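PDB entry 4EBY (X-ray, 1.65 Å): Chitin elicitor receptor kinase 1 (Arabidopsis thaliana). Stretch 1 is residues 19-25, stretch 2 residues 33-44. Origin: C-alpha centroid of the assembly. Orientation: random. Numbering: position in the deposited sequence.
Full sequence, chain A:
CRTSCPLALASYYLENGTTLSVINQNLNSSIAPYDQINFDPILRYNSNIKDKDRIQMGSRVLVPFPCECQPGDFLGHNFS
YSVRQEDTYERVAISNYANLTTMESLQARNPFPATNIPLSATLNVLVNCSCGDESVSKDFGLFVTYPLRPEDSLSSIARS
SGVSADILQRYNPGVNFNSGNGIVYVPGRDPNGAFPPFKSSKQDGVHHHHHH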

ATOM      1  N   THR A  19       4.337 -12.826  -8.001  1.00 20.16           N
ATOM      2  CA  THR A  19       3.441 -12.714  -9.161  1.00 19.75           C
ATOM      3  C   THR A  19       2.237 -11.799  -8.889  1.00 19.89           C
ATOM      4  O   THR A  19       1.924 -11.457  -7.737  1.00 17.41           O
ATOM      5  CB  THR A  19       2.863 -14.065  -9.538  1.00 20.52           C
ATOM      6  OG1 THR A  19       2.125 -14.578  -8.425  1.00 20.59           O
ATOM      7  CG2 THR A  19       3.971 -15.047  -9.932  1.00 20.71           C
ATOM      8  N   LEU A  20       1.525 -11.413  -9.945  1.00 18.36           N
ATOM      9  CA  LEU A  20       0.370 -10.541  -9.748  1.00 18.61           C
ATOM     10  C   LEU A  20      -0.730 -11.274  -8.959  1.00 18.55           C
ATOM     11  O   LEU A  20      -1.443 -10.677  -8.147  1.00 18.06           O
ATOM     12  CB  LEU A  20      -0.165 -10.062 -11.093  1.00 21.82           C
ATOM     13  CG  LEU A  20      -1.221  -8.968 -10.976  1.00 22.17           C
ATOM     14  CD1 LEU A  20      -0.597  -7.730 -10.352  1.00 23.04           C
ATOM     15  CD2 LEU A  20      -1.798  -8.676 -12.379  1.00 24.77           C
ATOM     16  N   SER A  21      -0.852 -12.580  -9.181  1.00 19.16           N
ATOM     17  CA  SER A  21      -1.830 -13.377  -8.456  1.00 14.84           C
ATOM     18  C   SER A  21      -1.588 -13.318  -6.946  1.00 17.59           C
ATOM     19  O   SER A  21      -2.525 -13.183  -6.173  1.00 20.22           O
ATOM     20  CB  SER A  21      -1.788 -14.832  -8.963  1.00 21.88           C
ATOM     21  OG  SER A  21      -2.744 -15.609  -8.291  1.00 42.12           O
ATOM     22  N   VAL A  22      -0.336 -13.457  -6.524  1.00 18.43           N
ATOM     23  CA  VAL A  22      -0.033 -13.407  -5.089  1.00 17.80           C
ATOM     24  C   VAL A  22      -0.341 -12.030  -4.496  1.00 19.42           C
ATOM     25  O   VAL A  22      -0.889 -11.906  -3.394  1.00 17.69           O
ATOM     26  CB  VAL A  22       1.426 -13.820  -4.799  1.00 19.67           C
ATOM     27  CG1 VAL A  22       1.791 -13.486  -3.354  1.00 27.90           C
ATOM     28  CG2 VAL A  22       1.598 -15.311  -5.044  1.00 25.27           C
ATOM     29  N   ILE A  23      -0.020 -10.978  -5.239  1.00 16.33           N
ATOM     30  CA  ILE A  23      -0.362  -9.640  -4.784  1.00 14.61           C
ATOM     31  C   ILE A  23      -1.866  -9.505  -4.618  1.00 16.16           C
ATOM     32  O   ILE A  23      -2.341  -9.007  -3.605  1.00 15.22           O
ATOM     33  CB  ILE A  23       0.145  -8.584  -5.767  1.00 14.55           C
ATOM     34  CG1 ILE A  23       1.678  -8.606  -5.772  1.00 16.94           C
ATOM     35  CG2 ILE A  23      -0.377  -7.165  -5.406  1.00 15.37           C
ATOM     36  CD1 ILE A  23       2.293  -7.733  -6.874  1.00 20.01           C
ATOM     37  N   ASN A  24      -2.621  -9.940  -5.621  1.00 15.96           N
ATOM     38  CA  ASN A  24      -4.070  -9.795  -5.538  1.00 14.44           C
ATOM     39  C   ASN A  24      -4.663 -10.650  -4.415  1.00 16.16           C
ATOM     40  O   ASN A  24      -5.634 -10.251  -3.773  1.00 18.25           O
ATOM     41  CB  ASN A  24      -4.705 -10.149  -6.893  1.00 16.80           C
ATOM     42  CG  ASN A  24      -6.104  -9.573  -7.060  1.00 19.52           C
ATOM     43  OD1 ASN A  24      -6.739  -9.060  -6.113  1.00 22.61           O
ATOM     44  ND2 ASN A  24      -6.587  -9.648  -8.269  1.00 16.06           N
ATOM     45  N   GLN A  25      -4.082 -11.824  -4.167  1.00 16.31           N
ATOM     46  CA  GLN A  25      -4.570 -12.666  -3.088  1.00 16.25           C
ATOM     47  C   GLN A  25      -4.338 -11.961  -1.744  1.00 16.57           C
ATOM     48  O   GLN A  25      -5.255 -11.801  -0.928  1.00 17.55           O
ATOM     49  CB  GLN A  25      -3.822 -13.996  -3.089  1.00 19.13           C
ATOM     50  CG  GLN A  25      -4.287 -14.940  -2.000  1.00 20.89           C
ATOM     51  CD  GLN A  25      -3.784 -16.351  -2.227  1.00 29.19           C
ATOM     52  OE1 GLN A  25      -2.594 -16.569  -2.471  1.00 34.75           O
ATOM     53  NE2 GLN A  25      -4.693 -17.313  -2.180  1.00 35.08           N
ATOM     54  N   PRO A  33     -11.233  -7.601  -6.062  1.00 17.34           N
ATOM     55  CA  PRO A  33     -11.589  -8.955  -5.642  1.00 17.41           C
ATOM     56  C   PRO A  33     -10.805 -10.006  -6.415  1.00 22.23           C
ATOM     57  O   PRO A  33     -10.796 -10.037  -7.651  1.00 23.28           O
ATOM     58  CB  PRO A  33     -13.096  -9.021  -5.895  1.00 21.35           C
ATOM     59  CG  PRO A  33     -13.381  -7.924  -6.877  1.00 22.23           C
ATOM     60  CD  PRO A  33     -12.316  -6.911  -6.780  1.00 20.04           C
ATOM     61  N   TYR A  34     -10.148 -10.883  -5.672  1.00 16.48           N
ATOM     62  CA  TYR A  34      -9.298 -11.900  -6.257  1.00 19.16           C
ATOM     63  C   TYR A  34     -10.129 -13.048  -6.824  1.00 23.40           C
ATOM     64  O   TYR A  34     -10.829 -13.737  -6.087  1.00 24.08           O
ATOM     65  CB  TYR A  34      -8.354 -12.424  -5.164  1.00 20.50           C
ATOM     66  CG  TYR A  34      -7.390 -13.498  -5.626  1.00 19.90           C
ATOM     67  CD1 TYR A  34      -6.593 -13.310  -6.746  1.00 22.86           C
ATOM     68  CD2 TYR A  34      -7.249 -14.677  -4.909  1.00 24.25           C
ATOM     69  CE1 TYR A  34      -5.688 -14.290  -7.166  1.00 24.44           C
ATOM     70  CE2 TYR A  34      -6.347 -15.652  -5.309  1.00 24.16           C
ATOM     71  CZ  TYR A  34      -5.568 -15.451  -6.439  1.00 29.48           C
ATOM     72  OH  TYR A  34      -4.682 -16.431  -6.856  1.00 31.26           O
ATOM     73  N   ASP A  35     -10.059 -13.257  -8.133  1.00 21.90           N
ATOM     74  CA  ASP A  35     -10.732 -14.418  -8.712  1.00 24.22           C
ATOM     75  C   ASP A  35      -9.817 -15.251  -9.603  1.00 26.73           C
ATOM     76  O   ASP A  35     -10.252 -16.243 -10.174  1.00 29.24           O
ATOM     77  CB  ASP A  35     -12.039 -14.034  -9.423  1.00 25.12           C
ATOM     78  CG  ASP A  35     -11.811 -13.232 -10.703  1.00 29.93           C
ATOM     79  OD1 ASP A  35     -10.649 -13.116 -11.139  1.00 25.55           O
ATOM     80  OD2 ASP A  35     -12.817 -12.754 -11.282  1.00 36.57           O
ATOM     81  N   GLN A  36      -8.541 -14.869  -9.667  1.00 25.02           N
ATOM     82  CA  GLN A  36      -7.527 -15.536 -10.494  1.00 28.89           C
ATOM     83  C   GLN A  36      -7.726 -15.392 -11.998  1.00 28.79           C
ATOM     84  O   GLN A  36      -6.938 -15.927 -12.782  1.00 36.94           O
ATOM     85  CB  GLN A  36      -7.430 -17.030 -10.155  1.00 36.84           C
ATOM     86  CG  GLN A  36      -7.025 -17.319  -8.720  1.00 42.83           C
ATOM     87  CD  GLN A  36      -6.738 -18.793  -8.502  1.00 55.63           C
ATOM     88  OE1 GLN A  36      -7.574 -19.527  -7.973  1.00 61.09           O
ATOM     89  NE2 GLN A  36      -5.555 -19.238  -8.927  1.00 51.71           N
ATOM     90  N   ILE A  37      -8.780 -14.699 -12.405  1.00 26.22           N
ATOM     91  CA  ILE A  37      -9.101 -14.567 -13.824  1.00 25.29           C
ATOM     92  C   ILE A  37      -9.011 -13.106 -14.284  1.00 26.81           C
ATOM     93  O   ILE A  37      -8.327 -12.791 -15.259  1.00 32.23           O
ATOM     94  CB  ILE A  37     -10.506 -15.074 -14.111  1.00 33.36           C
ATOM     95  CG1 ILE A  37     -10.621 -16.551 -13.723  1.00 40.55           C
ATOM     96  CG2 ILE A  37     -10.845 -14.878 -15.582  1.00 33.72           C
ATOM     97  CD1 ILE A  37     -12.048 -17.032 -13.631  1.00 48.20           C
ATOM     98  N   ASN A  38      -9.699 -12.234 -13.560  1.00 21.78           N
ATOM     99  CA  ASN A  38      -9.822 -10.840 -13.933  1.00 20.87           C
ATOM    100  C   ASN A  38      -8.998  -9.995 -12.975  1.00 21.11           C
ATOM    101  O   ASN A  38      -9.299  -9.941 -11.783  1.00 21.06           O
ATOM    102  CB  ASN A  38     -11.293 -10.446 -13.861  1.00 21.28           C
ATOM    103  CG  ASN A  38     -11.561  -9.057 -14.397  1.00 24.41           C
ATOM    104  OD1 ASN A  38     -10.746  -8.151 -14.239  1.00 25.80           O
ATOM    105  ND2 ASN A  38     -12.716  -8.878 -15.026  1.00 23.52           N
ATOM    106  N   PHE A  39      -7.954  -9.351 -13.489  1.00 20.31           N
ATOM    107  CA  PHE A  39      -7.097  -8.490 -12.675  1.00 20.01           C
ATOM    108  C   PHE A  39      -7.261  -7.029 -13.053  1.00 19.59           C
ATOM    109  O   PHE A  39      -6.425  -6.210 -12.708  1.00 18.49           O
ATOM    110  CB  PHE A  39      -5.633  -8.902 -12.865  1.00 20.80           C
ATOM    111  CG  PHE A  39      -5.329 -10.288 -12.332  1.00 18.06           C
ATOM    112  CD1 PHE A  39      -4.874 -10.437 -11.026  1.00 20.48           C
ATOM    113  CD2 PHE A  39      -5.518 -11.418 -13.120  1.00 26.00           C
ATOM    114  CE1 PHE A  39      -4.596 -11.708 -10.508  1.00 25.32           C
ATOM    115  CE2 PHE A  39      -5.239 -12.690 -12.609  1.00 30.60           C
ATOM    116  CZ  PHE A  39      -4.778 -12.820 -11.299  1.00 27.38           C
ATOM    117  N   ASP A  40      -8.338  -6.720 -13.777  1.00 19.06           N
ATOM    118  CA  ASP A  40      -8.546  -5.344 -14.239  1.00 20.49           C
ATOM    119  C   ASP A  40      -8.500  -4.265 -13.147  1.00 20.13           C
ATOM    120  O   ASP A  40      -7.956  -3.181 -13.372  1.00 19.73           O
ATOM    121  CB  ASP A  40      -9.852  -5.225 -15.042  1.00 21.39           C
ATOM    122  CG  ASP A  40      -9.778  -5.913 -16.395  1.00 29.81           C
ATOM    123  OD1 ASP A  40      -8.690  -6.385 -16.800  1.00 31.04           O
ATOM    124  OD2 ASP A  40     -10.821  -5.954 -17.075  1.00 32.66           O
ATOM    125  N   PRO A  41      -9.071  -4.533 -11.961  1.00 17.78           N
ATOM    126  CA  PRO A  41      -9.046  -3.466 -10.950  1.00 17.47           C
ATOM    127  C   PRO A  41      -7.625  -2.994 -10.619  1.00 16.88           C
ATOM    128  O   PRO A  41      -7.409  -1.812 -10.379  1.00 19.67           O
ATOM    129  CB  PRO A  41      -9.704  -4.127  -9.726  1.00 18.95           C
ATOM    130  CG  PRO A  41     -10.622  -5.099 -10.319  1.00 19.45           C
ATOM    131  CD  PRO A  41      -9.879  -5.683 -11.519  1.00 21.99           C
ATOM    132  N   ILE A  42      -6.675  -3.921 -10.610  1.00 16.35           N
ATOM    133  CA  ILE A  42      -5.272  -3.584 -10.431  1.00 13.35           C
ATOM    134  C   ILE A  42      -4.628  -3.032 -11.704  1.00 15.14           C
ATOM    135  O   ILE A  42      -3.944  -2.000 -11.665  1.00 17.76           O
ATOM    136  CB  ILE A  42      -4.481  -4.811  -9.939  1.00 15.45           C
ATOM    137  CG1 ILE A  42      -4.956  -5.168  -8.537  1.00 17.33           C
ATOM    138  CG2 ILE A  42      -2.994  -4.501  -9.906  1.00 17.11           C
ATOM    139  CD1 ILE A  42      -4.423  -6.541  -8.069  1.00 16.74           C
ATOM    140  N   LEU A  43      -4.850  -3.704 -12.830  1.00 16.66           N
ATOM    141  CA  LEU A  43      -4.190  -3.311 -14.067  1.00 18.03           C
ATOM    142  C   LEU A  43      -4.527  -1.878 -14.490  1.00 19.52           C
ATOM    143  O   LEU A  43      -3.701  -1.208 -15.106  1.00 21.71           O
ATOM    144  CB  LEU A  43      -4.493  -4.285 -15.202  1.00 18.02           C
ATOM    145  CG  LEU A  43      -3.898  -5.688 -14.971  1.00 22.22           C
ATOM    146  CD1 LEU A  43      -4.339  -6.620 -16.068  1.00 21.87           C
ATOM    147  CD2 LEU A  43      -2.370  -5.606 -14.911  1.00 23.54           C
ATOM    148  N   ARG A  44      -5.732  -1.419 -14.170  1.00 16.57           N
ATOM    149  CA  ARG A  44      -6.116  -0.047 -14.553  1.00 18.81           C
ATOM    150  C   ARG A  44      -5.198   1.001 -13.972  1.00 20.43           C
ATOM    151  O   ARG A  44      -5.055   2.078 -14.542  1.00 20.98           O
ATOM    152  CB  ARG A  44      -7.524   0.270 -14.077  1.00 23.47           C
ATOM    153  CG  ARG A  44      -8.582  -0.253 -14.951  1.00 30.83           C
ATOM    154  CD  ARG A  44      -9.911   0.126 -14.364  1.00 38.67           C
ATOM    155  NE  ARG A  44     -10.958  -0.587 -15.060  1.00 40.67           N
ATOM    156  CZ  ARG A  44     -11.633  -1.597 -14.543  1.00 42.71           C
ATOM    157  NH1 ARG A  44     -11.398  -1.996 -13.295  1.00 41.97           N
ATOM    158  NH2 ARG A  44     -12.562  -2.185 -15.272  1.00 40.95           N
TER
HETATM  159  O   HOH W   1      -3.601 -17.311 -10.257  1.00 36.70           O

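The most unusual feature is a very short hydrogen bond between two hydroxyls, Tyr34 OH and Ser21 OG, 2.5 Å apart. It is the only direct hydrogen bond between the stretches. Ser21 (chi1 t) meets the tyrosine at its ring edge, near the ring plane, where the phenol oxygen lies. A water extends this polar patch. The water oxygen lies 2.7 Å from Ser21 OG and accepts a hydrogen bond from Gln36 NE2 at 3.0 Å, so it bridges the stretches a second time.

Tyr34 lies along the helix of stretch 1. Gln25 CB sits over one face of the Tyr34 ring, 4.0 Å from the ring centroid, in a CH-pi contact. Asn24 CB approaches the same ring obliquely, 3.7 Å from Tyr34 CD1. The long aromatic side chain thus spans one helical turn, from Gln25 back to Ser21.

The rest of the contact is mostly apolar. Leu20 points toward stretch 2 and is buried. Leu20 CD2 packs 3.8 Å from Phe39 CD1 and 4.0 Å from Leu43 CD2, while Leu20 CD1 lies 4.0 Å from Ile42 CG2. The branched leucine end therefore reaches three hydrophobic neighbours. Phe39 also comes close to the helix backbone, with its CE1 3.8 Å from Ser21 CA. Asn24 is buried among Tyr34, Phe39 and Ile42, and its CB points toward stretch 2. Phe39 and Ile42 are buried too, and both point toward stretch 1, as suits apolar side chains.

Each stretch is also braced internally. Thr19 caps the first helix through a weak bond from Val22 N to Thr19 OG1, 3.3 Å. In stretch 2, Asp35 OD1 accepts from Ile37 N at 2.8 Å and from Asn38 N at 2.7 Å, which ties the turn between Tyr34 and Phe39. The contact buries 533 Å², both sides summed.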